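PDB 6RX9: tetracycline repressor protein class G from Acinetobacter baumannii, which represses the tetracycline resistance gene tetA by binding its operator DNA through a helix-turn-helix region and loses operator affinity when tetracycline binds. Local coordinates for residues 10-14 and 51-55; 17-23 and 93-99; 66-70 and 112-116; 80-84 and 188-193. All coordinates share one frame; numbering follows the deposited sequence.

Contact 1: residues 10-14 and 51-55; sequences IAAAL and LLDAL
Ile10 and Leu55 carry the largest buried areas in this wholly apolar meeting of two helices, and Ile10 reaches across it with both of its branches. From CB, which points at the facing helix, CG2 stands anti to the backbone N and lies 4.2 Å from Leu55 CD2. The longer branch starts the other way: CG1, anti to the carbonyl carbon, carries CD1 on past it to the far helix. There CD1 touches two carbons of residues 51-55, 3.7 Å from Ala54 CB and 3.8 Å from Leu51 CD1; the side chains of Ile10 and Leu51 overlap alongside, running in opposing senses. One turn on, Ala13 CB touches both leucines of the other segment, 4.0 Å from Leu51 CD1 and 3.9 Å from Leu55 CD2. Leu55 CD2 is thus shared by Ile10, Ala13 and Leu14, meeting Leu14 CD2 at 3.7 Å. Leu14 and Leu55 run past one another, with contact at their branched ends. No hydrogen bond crosses the interface, which is made of apolar side-chain contacts.

The short helical segments cross at -90° with their axes 10.7 Å apart. They join helix 6-20 to helix 48-59 within the DNA-binding domain of the TetR family, whose helix-turn-helix motif spans residues 26-45. Helix 27-34 adds Leu30 against Ala13 and Leu51, Phe45 from a loop covers Ile10 and Ala54, and Tyr93 packs on Leu14 where helix 6-20 runs on toward the ligand-binding domain.

Contact 2: residues 17-23 and 93-99; sequences LNEVGMD and YRDGARI
Arg94 leaves the backbone with CG anti to its N (chi1 -177°) and stays extended as far as NE, which lays its chain along the end of helix 6-20. Its guanidinium rests with one face over the peptide between Val20 and Gly21, NE lying 3.5 Å from Gly21 CA; Gly21, with positive phi, leaves the helix there without a side chain to obstruct the arginine. Met22 is likewise fully extended, and its SD lies over the centre of the Arg98 guanidinium face while also touching Ile99 CG1 at 3.8 Å.

Polar bonds to backbone N-H groups tie the segments, and a salt bridge joins side chains. Arg94 N donates an almost straight bond (172°) to Asn18 OD1, 3.1 Å long, and the Asn18 amide plane is tilted only 21° from the Tyr93 ring, with ND2 near CD1 and CE1. Met22 N donates to the anti lone pair of Asp95 OD2 over 2.8 Å. That oxygen also accepts from a water, which takes the Asp23 N-H. Arg98 NH1 forms a salt bridge of 2.9 Å to the syn side of Asp23 OD1, and a weak bond from Arg98 NH2 to Asp95 OD1 extends this into a three-residue network. Leu17 CD2 and Ile99 CD1 meet tightly, tip to tip, at 3.5 Å.

The contact joins helix 6-20 in the DNA-binding domain to the type II turn that leads into helix 96-102 of the ligand-binding domain. Helix 48-59 packs through Leu52 on Met22 and Ala56 on Ile99, while helix 127-155 lies against Ala97 and Arg98.

Contact 3: residues 66-70 and 112-116; sequences RSLPE and TAETQ
Ser67 and Gln116 bury the largest areas here, and a single strong hydrogen bond ties them together. Gln116 NE2 donates to Ser67 O over 2.7 Å with an N-H...O angle of 171°. The donor approaches in the carbonyl plane, on a lone pair, and the oxygen in turn lies in the plane of the glutamine amide, so both flat groups are well oriented for the bond. Gln116 can reach this far because its chain is extended beyond CG (chi2 -174°), which carries the amide out from the helix to the loop; Gln116 CG itself passes 3.3 Å from Ser67 O.

The side chain of Ser67 adds a carbon contact, CB lying 3.8 Å from Thr112 CG2. Its hydroxyl turns back to the end of helix 61-64, hydrogen-bonded to His64 O. Leu68 is the next contributor: although its CB points away from the helix, CD2 turns back to meet Thr115 CG2 at 3.9 Å, with the two side chains oblique to each other. The Thr115 methyl also approaches Pro69 CD, while its OG1 is bonded to Gly111 O one turn back along the helix. The interface thus combines one directed polar bond with a thin apolar border at the surface.

This loop, between helices 61-64 and 75-91, is thereby attached to helix 110-122 beside the likely tetracycline-binding residues His64 and Asn82. Asn82 of helix 75-91 donates through ND2 to Arg66 O, and Phe78 of that helix packs against Pro69 and Gln116. On helix 110-122, Glu114 bonds Ser169 of the second subunit.

Contact 4: residues 80-84 and 188-193; sequences KENAL and FNFGLD
Lys80 and Asp193 join two helices of the all-helical ligand-binding domain of a TetR-type repressor, helix 75-91 and helix 185-202. The short segments run roughly antiparallel, at 141°, with their axes 11.1 Å apart.

Apolar contacts fill the middle. Leu192 leaves its backbone with CG anti to N (chi1 180°) and spreads its two methyls over Ala83: CD1 lies 3.6 Å from Ala83 CB, and CD2 follows at 3.7 Å from that same carbon. CD2 also approaches Leu84 CG and the CG of Lys80. Leu84 directs CD2 to the edge of the Phe188 ring, near its plane, at 3.7 Å from CE2. Val137 and Val141 of helix 127-155 pack on Ala83, and Phe188 meets the ring of Tyr140 from that helix, so the two segments share a buried backing.

Along one margin carbon atoms lie against a polar group: the aliphatic end of Lys80 runs nearly perpendicular to Asn189, with CE 3.8 Å from OD1, and Leu84 CD2 touches that oxygen too. The polar contact proper is the salt bridge beyond. Asp193 also packs against Leu202 of the second subunit, which places this charged pair near the dimer interface. The extended lysine chain brings its ammonium to the syn lone pair of the carboxylate, Lys80 NZ to Asp193 OD1 at 2.8 Å.

Contact 1 is the buried, purely apolar member of the set, contact 3 lies at the surface, and contacts 2 and 4 are partly buried, each combining apolar packing with a salt bridge. Helix 6-20 serves both contact 1 and contact 2, which touch through Leu14 and Tyr93; the first stays within the DNA-binding domain, while the second bridges to the ligand-binding domain. Contacts 3 and 4 both belong to that latter domain and meet at Arg66 and Asn82. Polar links to main-chain atoms mark the loop-bearing contacts 2 and 3, whereas the helix pairs of contacts 1 and 4 meet chiefly through side chains.

Contact 1: residues 10-14 and 51-55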
loop_
_atom_site.group_PDB
_atom_site.type_symbol
_atom_site.label_atom_id
_atom_site.label_comp_id
_atom_site.label_asym_id
_atom_site.label_seq_id
_atom_site.Cartn_x
_atom_site.Cartn_y
_atom_site.Cartn_z
ATOM N N ILE A 10 -0.058 -5.147 -25.443
ATOM C CA ILE A 10 -0.401 -4.592 -24.097
ATOM C C ILE A 10 -1.751 -3.870 -24.164
ATOM O O ILE A 10 -2.490 -3.922 -23.156
ATOM C CB ILE A 10 0.731 -3.703 -23.547
ATOM C CG1 ILE A 10 1.967 -4.539 -23.208
ATOM C CG2 ILE A 10 0.258 -2.889 -22.347
ATOM C CD1 ILE A 10 1.753 -5.541 -22.091
ATOM N N ALA A 11 -2.072 -3.224 -25.288
ATOM C CA ALA A 11 -3.388 -2.584 -25.525
ATOM C C ALA A 11 -4.500 -3.620 -25.308
ATOM O O ALA A 11 -5.480 -3.301 -24.607
ATOM C CB ALA A 11 -3.444 -1.985 -26.907
ATOM N N ALA A 12 -4.336 -4.824 -25.866
ATOM C CA ALA A 12 -5.287 -5.955 -25.742
ATOM C C ALA A 12 -5.299 -6.486 -24.303
ATOM O O ALA A 12 -6.393 -6.823 -23.807
ATOM C CB ALA A 12 -4.923 -7.040 -26.725
ATOM N N ALA A 13 -4.126 -6.575 -23.667
ATOM C CA ALA A 13 -3.946 -7.085 -22.287
ATOM C C ALA A 13 -4.681 -6.173 -21.296
ATOM O O ALA A 13 -5.269 -6.696 -20.330
ATOM C CB ALA A 13 -2.478 -7.195 -21.957
ATOM N N LEU A 14 -4.650 -4.858 -21.530
ATOM C CA LEU A 14 -5.332 -3.855 -20.669
ATOM C C LEU A 14 -6.852 -4.042 -20.755
ATOM O O LEU A 14 -7.496 -4.065 -19.690
ATOM C CB LEU A 14 -4.906 -2.444 -21.087
ATOM C CG LEU A 14 -3.512 -2.019 -20.624
ATOM C CD1 LEU A 14 -3.076 -0.744 -21.328
ATOM C CD2 LEU A 14 -3.464 -1.836 -19.115
ATOM N N LEU A 51 4.344 -10.263 -18.261
ATOM C CA LEU A 51 3.161 -9.489 -18.735
ATOM C C LEU A 51 2.749 -8.468 -17.663
ATOM O O LEU A 51 2.535 -7.287 -18.024
ATOM C CB LEU A 51 2.012 -10.453 -19.051
ATOM C CG LEU A 51 0.696 -9.797 -19.466
ATOM C CD1 LEU A 51 0.886 -8.913 -20.686
ATOM C CD2 LEU A 51 -0.376 -10.845 -19.726
ATOM N N LEU A 52 2.635 -8.900 -16.403
ATOM C CA LEU A 52 2.233 -8.023 -15.266
ATOM C C LEU A 52 3.239 -6.871 -15.121
ATOM O O LEU A 52 2.786 -5.733 -14.890
ATOM C CB LEU A 52 2.138 -8.841 -13.973
ATOM C CG LEU A 52 0.972 -9.826 -13.889
ATOM C CD1 LEU A 52 0.935 -10.502 -12.529
ATOM C CD2 LEU A 52 -0.356 -9.145 -14.180
ATOM N N ASP A 53 4.541 -7.153 -15.246
ATOM C CA ASP A 53 5.628 -6.133 -15.204
ATOM C C ASP A 53 5.361 -5.048 -16.256
ATOM O O ASP A 53 5.482 -3.849 -15.915
ATOM C CB ASP A 53 7.010 -6.755 -15.425
ATOM C CG ASP A 53 7.509 -7.629 -14.285
ATOM O OD1 ASP A 53 6.919 -7.571 -13.188
ATOM O OD2 ASP A 53 8.486 -8.370 -14.508
ATOM N N ALA A 54 5.014 -5.447 -17.484
ATOM C CA ALA A 54 4.753 -4.536 -18.626
ATOM C C ALA A 54 3.470 -3.730 -18.380
ATOM O O ALA A 54 3.460 -2.527 -18.710
ATOM C CB ALA A 54 4.675 -5.316 -19.914
ATOM N N LEU A 55 2.431 -4.362 -17.826
ATOM C CA LEU A 55 1.143 -3.698 -17.489
ATOM C C LEU A 55 1.395 -2.618 -16.429
ATOM O O LEU A 55 0.864 -1.502 -16.595
ATOM C CB LEU A 55 0.131 -4.736 -16.990
ATOM C CG LEU A 55 -0.449 -5.658 -18.063
ATOM C CD1 LEU A 55 -1.246 -6.790 -17.433
ATOM C CD2 LEU A 55 -1.314 -4.884 -19.046
#

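Contact 2: residues 17-23 and 93-99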
loop_
_atom_site.group_PDB
_atom_site.type_symbol
_atom_site.label_atom_id
_atom_site.label_comp_id
_atom_site.label_asym_id
_atom_site.label_seq_id
_atom_site.Cartn_x
_atom_site.Cartn_y
_atom_site.Cartn_z
ATOM N N LEU A 17 -7.671 -7.293 -18.936
ATOM C CA LEU A 17 -7.507 -7.054 -17.477
ATOM C C LEU A 17 -8.801 -6.464 -16.897
ATOM O O LEU A 17 -9.249 -6.957 -15.846
ATOM C CB LEU A 17 -6.314 -6.121 -17.246
ATOM C CG LEU A 17 -6.111 -5.643 -15.809
ATOM C CD1 LEU A 17 -5.952 -6.818 -14.855
ATOM C CD2 LEU A 17 -4.910 -4.713 -15.719
ATOM N N ASN A 18 -9.371 -5.447 -17.550
ATOM C CA ASN A 18 -10.631 -4.781 -17.116
ATOM C C ASN A 18 -11.795 -5.780 -17.153
ATOM O O ASN A 18 -12.657 -5.704 -16.260
ATOM C CB ASN A 18 -10.965 -3.550 -17.962
ATOM C CG ASN A 18 -10.431 -2.258 -17.383
ATOM O OD1 ASN A 18 -10.167 -2.162 -16.185
ATOM N ND2 ASN A 18 -10.281 -1.252 -18.228
ATOM N N GLU A 19 -11.816 -6.677 -18.143
ATOM C CA GLU A 19 -12.937 -7.630 -18.369
ATOM C C GLU A 19 -12.932 -8.735 -17.305
ATOM O O GLU A 19 -14.029 -9.053 -16.809
ATOM C CB GLU A 19 -12.871 -8.225 -19.778
ATOM C CG GLU A 19 -13.353 -7.265 -20.851
ATOM C CD GLU A 19 -13.319 -7.812 -22.267
ATOM O OE1 GLU A 19 -13.551 -9.027 -22.441
ATOM O OE2 GLU A 19 -13.062 -7.018 -23.196
ATOM N N VAL A 20 -11.769 -9.320 -16.988
ATOM C CA VAL A 20 -11.679 -10.594 -16.204
ATOM C C VAL A 20 -10.845 -10.411 -14.928
ATOM O O VAL A 20 -11.002 -11.243 -14.015
ATOM C CB VAL A 20 -11.136 -11.753 -17.065
ATOM C CG1 VAL A 20 -11.956 -11.940 -18.332
ATOM C CG2 VAL A 20 -9.659 -11.591 -17.396
ATOM N N GLY A 21 -9.989 -9.389 -14.859
ATOM C CA GLY A 21 -9.171 -9.101 -13.668
ATOM C C GLY A 21 -7.840 -9.834 -13.685
ATOM O O GLY A 21 -7.636 -10.698 -14.566
ATOM N N MET A 22 -6.985 -9.502 -12.716
ATOM C CA MET A 22 -5.565 -9.930 -12.589
ATOM C C MET A 22 -5.470 -11.453 -12.420
ATOM O O MET A 22 -4.570 -12.066 -13.032
ATOM C CB MET A 22 -4.957 -9.231 -11.371
ATOM C CG MET A 22 -3.498 -9.511 -11.122
ATOM S SD MET A 22 -3.007 -8.718 -9.568
ATOM C CE MET A 22 -1.251 -9.072 -9.552
ATOM N N ASP A 23 -6.360 -12.039 -11.613
ATOM C CA ASP A 23 -6.318 -13.474 -11.222
ATOM C C ASP A 23 -6.653 -14.359 -12.430
ATOM O O ASP A 23 -5.984 -15.395 -12.588
ATOM C CB ASP A 23 -7.238 -13.742 -10.025
ATOM C CG ASP A 23 -6.785 -13.073 -8.735
ATOM O OD1 ASP A 23 -5.600 -12.686 -8.651
ATOM O OD2 ASP A 23 -7.621 -12.943 -7.816
ATOM N N TYR A 93 -7.427 0.991 -14.089
ATOM C CA TYR A 93 -7.624 -0.433 -14.470
ATOM C C TYR A 93 -7.885 -1.293 -13.231
ATOM O O TYR A 93 -7.311 -1.033 -12.155
ATOM C CB TYR A 93 -6.427 -0.938 -15.279
ATOM C CG TYR A 93 -6.388 -0.386 -16.679
ATOM C CD1 TYR A 93 -7.166 -0.942 -17.679
ATOM C CD2 TYR A 93 -5.620 0.723 -16.998
ATOM C CE1 TYR A 93 -7.167 -0.433 -18.965
ATOM C CE2 TYR A 93 -5.607 1.244 -18.281
ATOM C CZ TYR A 93 -6.384 0.665 -19.267
ATOM O OH TYR A 93 -6.386 1.167 -20.536
ATOM N N ARG A 94 -8.747 -2.298 -13.406
ATOM C CA ARG A 94 -9.046 -3.356 -12.407
ATOM C C ARG A 94 -7.724 -3.906 -11.855
ATOM O O ARG A 94 -6.814 -4.185 -12.660
ATOM C CB ARG A 94 -9.904 -4.435 -13.072
ATOM C CG ARG A 94 -10.353 -5.551 -12.144
ATOM C CD ARG A 94 -11.384 -6.424 -12.828
ATOM N NE ARG A 94 -11.808 -7.526 -11.979
ATOM C CZ ARG A 94 -12.718 -8.435 -12.314
ATOM N NH1 ARG A 94 -13.320 -8.383 -13.493
ATOM N NH2 ARG A 94 -13.026 -9.394 -11.461
ATOM N N ASP A 95 -7.611 -3.991 -10.525
ATOM C CA ASP A 95 -6.461 -4.582 -9.783
ATOM C C ASP A 95 -5.183 -3.754 -9.995
ATOM O O ASP A 95 -4.091 -4.292 -9.748
ATOM C CB ASP A 95 -6.271 -6.054 -10.170
ATOM C CG ASP A 95 -7.458 -6.924 -9.794
ATOM O OD1 ASP A 95 -8.082 -6.635 -8.753
ATOM O OD2 ASP A 95 -7.756 -7.876 -10.545
ATOM N N GLY A 96 -5.310 -2.487 -10.396
ATOM C CA GLY A 96 -4.171 -1.594 -10.683
ATOM C C GLY A 96 -3.172 -1.536 -9.536
ATOM O O GLY A 96 -1.968 -1.710 -9.793
ATOM N N ALA A 97 -3.636 -1.295 -8.308
ATOM C CA ALA A 97 -2.760 -1.154 -7.119
ATOM C C ALA A 97 -2.085 -2.495 -6.800
ATOM O O ALA A 97 -0.888 -2.475 -6.474
ATOM C CB ALA A 97 -3.533 -0.612 -5.943
ATOM N N ARG A 98 -2.816 -3.608 -6.909
ATOM C CA ARG A 98 -2.291 -4.984 -6.672
ATOM C C ARG A 98 -1.156 -5.279 -7.661
ATOM O O ARG A 98 -0.112 -5.803 -7.228
ATOM C CB ARG A 98 -3.403 -6.030 -6.810
ATOM C CG ARG A 98 -4.325 -6.134 -5.605
ATOM C CD ARG A 98 -5.402 -7.180 -5.827
ATOM N NE ARG A 98 -4.816 -8.503 -6.002
ATOM C CZ ARG A 98 -5.367 -9.519 -6.667
ATOM N NH1 ARG A 98 -4.719 -10.668 -6.748
ATOM N NH2 ARG A 98 -6.550 -9.398 -7.248
ATOM N N ILE A 99 -1.358 -4.955 -8.940
ATOM C CA ILE A 99 -0.348 -5.141 -10.024
ATOM C C ILE A 99 0.898 -4.313 -9.680
ATOM O O ILE A 99 2.008 -4.876 -9.738
ATOM C CB ILE A 99 -0.945 -4.787 -11.402
ATOM C CG1 ILE A 99 -1.956 -5.847 -11.850
ATOM C CG2 ILE A 99 0.149 -4.576 -12.442
ATOM C CD1 ILE A 99 -2.816 -5.431 -13.020
HETATM O O HOH W 1 -8.336 -10.419 -9.897
#

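Contact 3: residues 66-70 and 112-116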
loop_
_atom_site.group_PDB
_atom_site.type_symbol
_atom_site.label_atom_id
_atom_site.label_comp_id
_atom_site.label_asym_id
_atom_site.label_seq_id
_atom_site.Cartn_x
_atom_site.Cartn_y
_atom_site.Cartn_z
ATOM N N ARG A 66 2.671 14.472 -14.910
ATOM C CA ARG A 66 2.695 15.359 -13.712
ATOM C C ARG A 66 3.955 15.092 -12.874
ATOM O O ARG A 66 3.948 15.438 -11.674
ATOM C CB ARG A 66 1.415 15.148 -12.896
ATOM C CG ARG A 66 0.235 15.980 -13.378
ATOM C CD ARG A 66 0.365 17.425 -12.943
ATOM N NE ARG A 66 -0.735 18.256 -13.412
ATOM C CZ ARG A 66 -0.947 19.518 -13.044
ATOM N NH1 ARG A 66 -0.137 20.112 -12.180
ATOM N NH2 ARG A 66 -1.976 20.184 -13.539
ATOM N N SER A 67 5.006 14.535 -13.485
ATOM C CA SER A 67 6.269 14.141 -12.804
ATOM C C SER A 67 7.212 15.345 -12.658
ATOM O O SER A 67 8.025 15.332 -11.715
ATOM C CB SER A 67 6.943 13.005 -13.536
ATOM O OG SER A 67 7.329 13.398 -14.844
ATOM N N LEU A 68 7.112 16.341 -13.546
ATOM C CA LEU A 68 8.036 17.509 -13.599
ATOM C C LEU A 68 7.332 18.758 -13.069
ATOM O O LEU A 68 6.223 19.076 -13.496
ATOM C CB LEU A 68 8.508 17.711 -15.043
ATOM C CG LEU A 68 9.370 16.588 -15.619
ATOM C CD1 LEU A 68 9.763 16.889 -17.057
ATOM C CD2 LEU A 68 10.609 16.352 -14.765
ATOM N N PRO A 69 7.953 19.505 -12.125
ATOM C CA PRO A 69 7.408 20.783 -11.666
ATOM C C PRO A 69 7.180 21.765 -12.825
ATOM O O PRO A 69 8.047 21.884 -13.674
ATOM C CB PRO A 69 8.478 21.333 -10.711
ATOM C CG PRO A 69 9.237 20.106 -10.253
ATOM C CD PRO A 69 9.203 19.154 -11.430
ATOM N N GLU A 70 6.024 22.434 -12.824
ATOM C CA GLU A 70 5.651 23.473 -13.819
ATOM C C GLU A 70 6.097 24.840 -13.288
ATOM O O GLU A 70 6.134 25.016 -12.053
ATOM C CB GLU A 70 4.147 23.417 -14.095
ATOM C CG GLU A 70 3.700 22.084 -14.671
ATOM C CD GLU A 70 2.211 21.959 -14.948
ATOM O OE1 GLU A 70 1.438 22.790 -14.425
ATOM O OE2 GLU A 70 1.828 21.027 -15.687
ATOM N N THR A 112 14.466 12.457 -13.799
ATOM C CA THR A 112 13.171 12.921 -13.228
ATOM C C THR A 112 13.300 13.049 -11.706
ATOM O O THR A 112 12.845 14.076 -11.167
ATOM C CB THR A 112 12.024 11.983 -13.618
ATOM O OG1 THR A 112 11.917 11.998 -15.043
ATOM C CG2 THR A 112 10.697 12.375 -13.005
ATOM N N ALA A 113 13.892 12.046 -11.050
ATOM C CA ALA A 113 14.133 12.004 -9.587
ATOM C C ALA A 113 14.917 13.248 -9.157
ATOM O O ALA A 113 14.453 13.949 -8.238
ATOM C CB ALA A 113 14.865 10.738 -9.215
ATOM N N GLU A 114 16.054 13.514 -9.811
ATOM C CA GLU A 114 16.969 14.637 -9.472
ATOM C C GLU A 114 16.233 15.972 -9.646
ATOM O O GLU A 114 16.348 16.817 -8.741
ATOM C CB GLU A 114 18.238 14.592 -10.324
ATOM C CG GLU A 114 19.213 15.710 -9.993
ATOM C CD GLU A 114 20.681 15.404 -10.235
ATOM O OE1 GLU A 114 21.004 14.240 -10.544
ATOM O OE2 GLU A 114 21.500 16.334 -10.105
ATOM N N THR A 115 15.506 16.144 -10.756
ATOM C CA THR A 115 14.693 17.359 -11.048
ATOM C C THR A 115 13.701 17.591 -9.899
ATOM O O THR A 115 13.634 18.734 -9.403
ATOM C CB THR A 115 13.967 17.253 -12.397
ATOM O OG1 THR A 115 14.929 16.974 -13.415
ATOM C CG2 THR A 115 13.215 18.517 -12.754
ATOM N N GLN A 116 12.973 16.546 -9.489
ATOM C CA GLN A 116 11.968 16.599 -8.390
ATOM C C GLN A 116 12.659 17.000 -7.080
ATOM O O GLN A 116 12.166 17.936 -6.416
ATOM C CB GLN A 116 11.253 15.256 -8.226
ATOM C CG GLN A 116 10.259 14.943 -9.338
ATOM C CD GLN A 116 9.475 13.681 -9.067
ATOM O OE1 GLN A 116 9.796 12.908 -8.167
ATOM N NE2 GLN A 116 8.429 13.460 -9.847
#

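Contact 4: residues 80-84 and 188-193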
loop_
_atom_site.group_PDB
_atom_site.type_symbol
_atom_site.label_atom_id
_atom_site.label_comp_id
_atom_site.label_asym_id
_atom_site.label_seq_id
_atom_site.Cartn_x
_atom_site.Cartn_y
_atom_site.Cartn_z
ATOM N N LYS A 80 0.598 17.617 -4.573
ATOM C CA LYS A 80 -0.845 17.249 -4.608
ATOM C C LYS A 80 -1.206 16.732 -6.005
ATOM O O LYS A 80 -1.779 15.633 -6.088
ATOM C CB LYS A 80 -1.752 18.420 -4.215
ATOM C CG LYS A 80 -3.241 18.118 -4.332
ATOM C CD LYS A 80 -4.123 18.877 -3.365
ATOM C CE LYS A 80 -5.529 18.317 -3.309
ATOM N NZ LYS A 80 -6.367 19.034 -2.319
ATOM N N GLU A 81 -0.883 17.488 -7.056
ATOM C CA GLU A 81 -1.238 17.123 -8.455
ATOM C C GLU A 81 -0.525 15.819 -8.839
ATOM O O GLU A 81 -1.147 15.003 -9.543
ATOM C CB GLU A 81 -0.916 18.265 -9.420
ATOM C CG GLU A 81 -1.844 19.459 -9.271
ATOM C CD GLU A 81 -3.317 19.179 -9.530
ATOM O OE1 GLU A 81 -4.153 19.980 -9.076
ATOM O OE2 GLU A 81 -3.629 18.162 -10.185
ATOM N N ASN A 82 0.715 15.624 -8.382
ATOM C CA ASN A 82 1.493 14.375 -8.606
ATOM C C ASN A 82 0.763 13.204 -7.928
ATOM O O ASN A 82 0.580 12.159 -8.579
ATOM C CB ASN A 82 2.933 14.501 -8.103
ATOM C CG ASN A 82 3.772 13.278 -8.409
ATOM O OD1 ASN A 82 3.908 12.391 -7.571
ATOM N ND2 ASN A 82 4.326 13.214 -9.610
ATOM N N ALA A 83 0.337 13.380 -6.674
ATOM C CA ALA A 83 -0.374 12.342 -5.888
ATOM C C ALA A 83 -1.685 11.967 -6.591
ATOM O O ALA A 83 -1.954 10.755 -6.729
ATOM C CB ALA A 83 -0.612 12.819 -4.476
ATOM N N LEU A 84 -2.455 12.963 -7.042
ATOM C CA LEU A 84 -3.793 12.762 -7.669
ATOM C C LEU A 84 -3.647 11.991 -8.989
ATOM O O LEU A 84 -4.500 11.128 -9.274
ATOM C CB LEU A 84 -4.471 14.120 -7.879
ATOM C CG LEU A 84 -4.986 14.795 -6.607
ATOM C CD1 LEU A 84 -5.242 16.274 -6.844
ATOM C CD2 LEU A 84 -6.246 14.109 -6.098
ATOM N N PHE A 188 -9.638 10.462 0.713
ATOM C CA PHE A 188 -8.302 10.491 0.065
ATOM C C PHE A 188 -7.699 11.895 0.198
ATOM O O PHE A 188 -6.550 12.023 0.656
ATOM C CB PHE A 188 -8.369 10.093 -1.409
ATOM C CG PHE A 188 -7.041 10.273 -2.096
ATOM C CD1 PHE A 188 -6.031 9.336 -1.933
ATOM C CD2 PHE A 188 -6.775 11.413 -2.838
ATOM C CE1 PHE A 188 -4.798 9.513 -2.540
ATOM C CE2 PHE A 188 -5.538 11.589 -3.438
ATOM C CZ PHE A 188 -4.553 10.639 -3.287
ATOM N N ASN A 189 -8.465 12.918 -0.191
ATOM C CA ASN A 189 -8.019 14.336 -0.202
ATOM C C ASN A 189 -7.679 14.778 1.228
ATOM O O ASN A 189 -6.706 15.527 1.383
ATOM C CB ASN A 189 -9.040 15.244 -0.891
ATOM C CG ASN A 189 -8.964 15.142 -2.400
ATOM O OD1 ASN A 189 -7.918 15.407 -2.992
ATOM N ND2 ASN A 189 -10.057 14.750 -3.032
ATOM N N PHE A 190 -8.402 14.295 2.242
ATOM C CA PHE A 190 -8.136 14.666 3.658
ATOM C C PHE A 190 -6.746 14.166 4.074
ATOM O O PHE A 190 -5.982 14.961 4.645
ATOM C CB PHE A 190 -9.213 14.153 4.613
ATOM C CG PHE A 190 -8.865 14.410 6.055
ATOM C CD1 PHE A 190 -9.025 15.674 6.606
ATOM C CD2 PHE A 190 -8.321 13.410 6.844
ATOM C CE1 PHE A 190 -8.680 15.916 7.926
ATOM C CE2 PHE A 190 -7.977 13.655 8.164
ATOM C CZ PHE A 190 -8.159 14.909 8.702
ATOM N N GLY A 191 -6.424 12.896 3.806
ATOM C CA GLY A 191 -5.098 12.319 4.107
ATOM C C GLY A 191 -3.985 13.025 3.345
ATOM O O GLY A 191 -2.916 13.271 3.944
ATOM N N LEU A 192 -4.213 13.327 2.063
ATOM C CA LEU A 192 -3.214 13.981 1.173
ATOM C C LEU A 192 -2.921 15.396 1.689
ATOM O O LEU A 192 -1.732 15.732 1.840
ATOM C CB LEU A 192 -3.756 14.013 -0.260
ATOM C CG LEU A 192 -2.846 14.664 -1.302
ATOM C CD1 LEU A 192 -1.435 14.101 -1.235
ATOM C CD2 LEU A 192 -3.426 14.489 -2.694
ATOM N N ASP A 193 -3.969 16.178 1.960
ATOM C CA ASP A 193 -3.876 17.576 2.465
ATOM C C ASP A 193 -3.155 17.586 3.819
ATOM O O ASP A 193 -2.342 18.501 4.046
ATOM C CB ASP A 193 -5.259 18.225 2.548
ATOM C CG ASP A 193 -5.889 18.520 1.197
ATOM O OD1 ASP A 193 -5.156 18.499 0.184
ATOM O OD2 ASP A 193 -7.110 18.771 1.166
#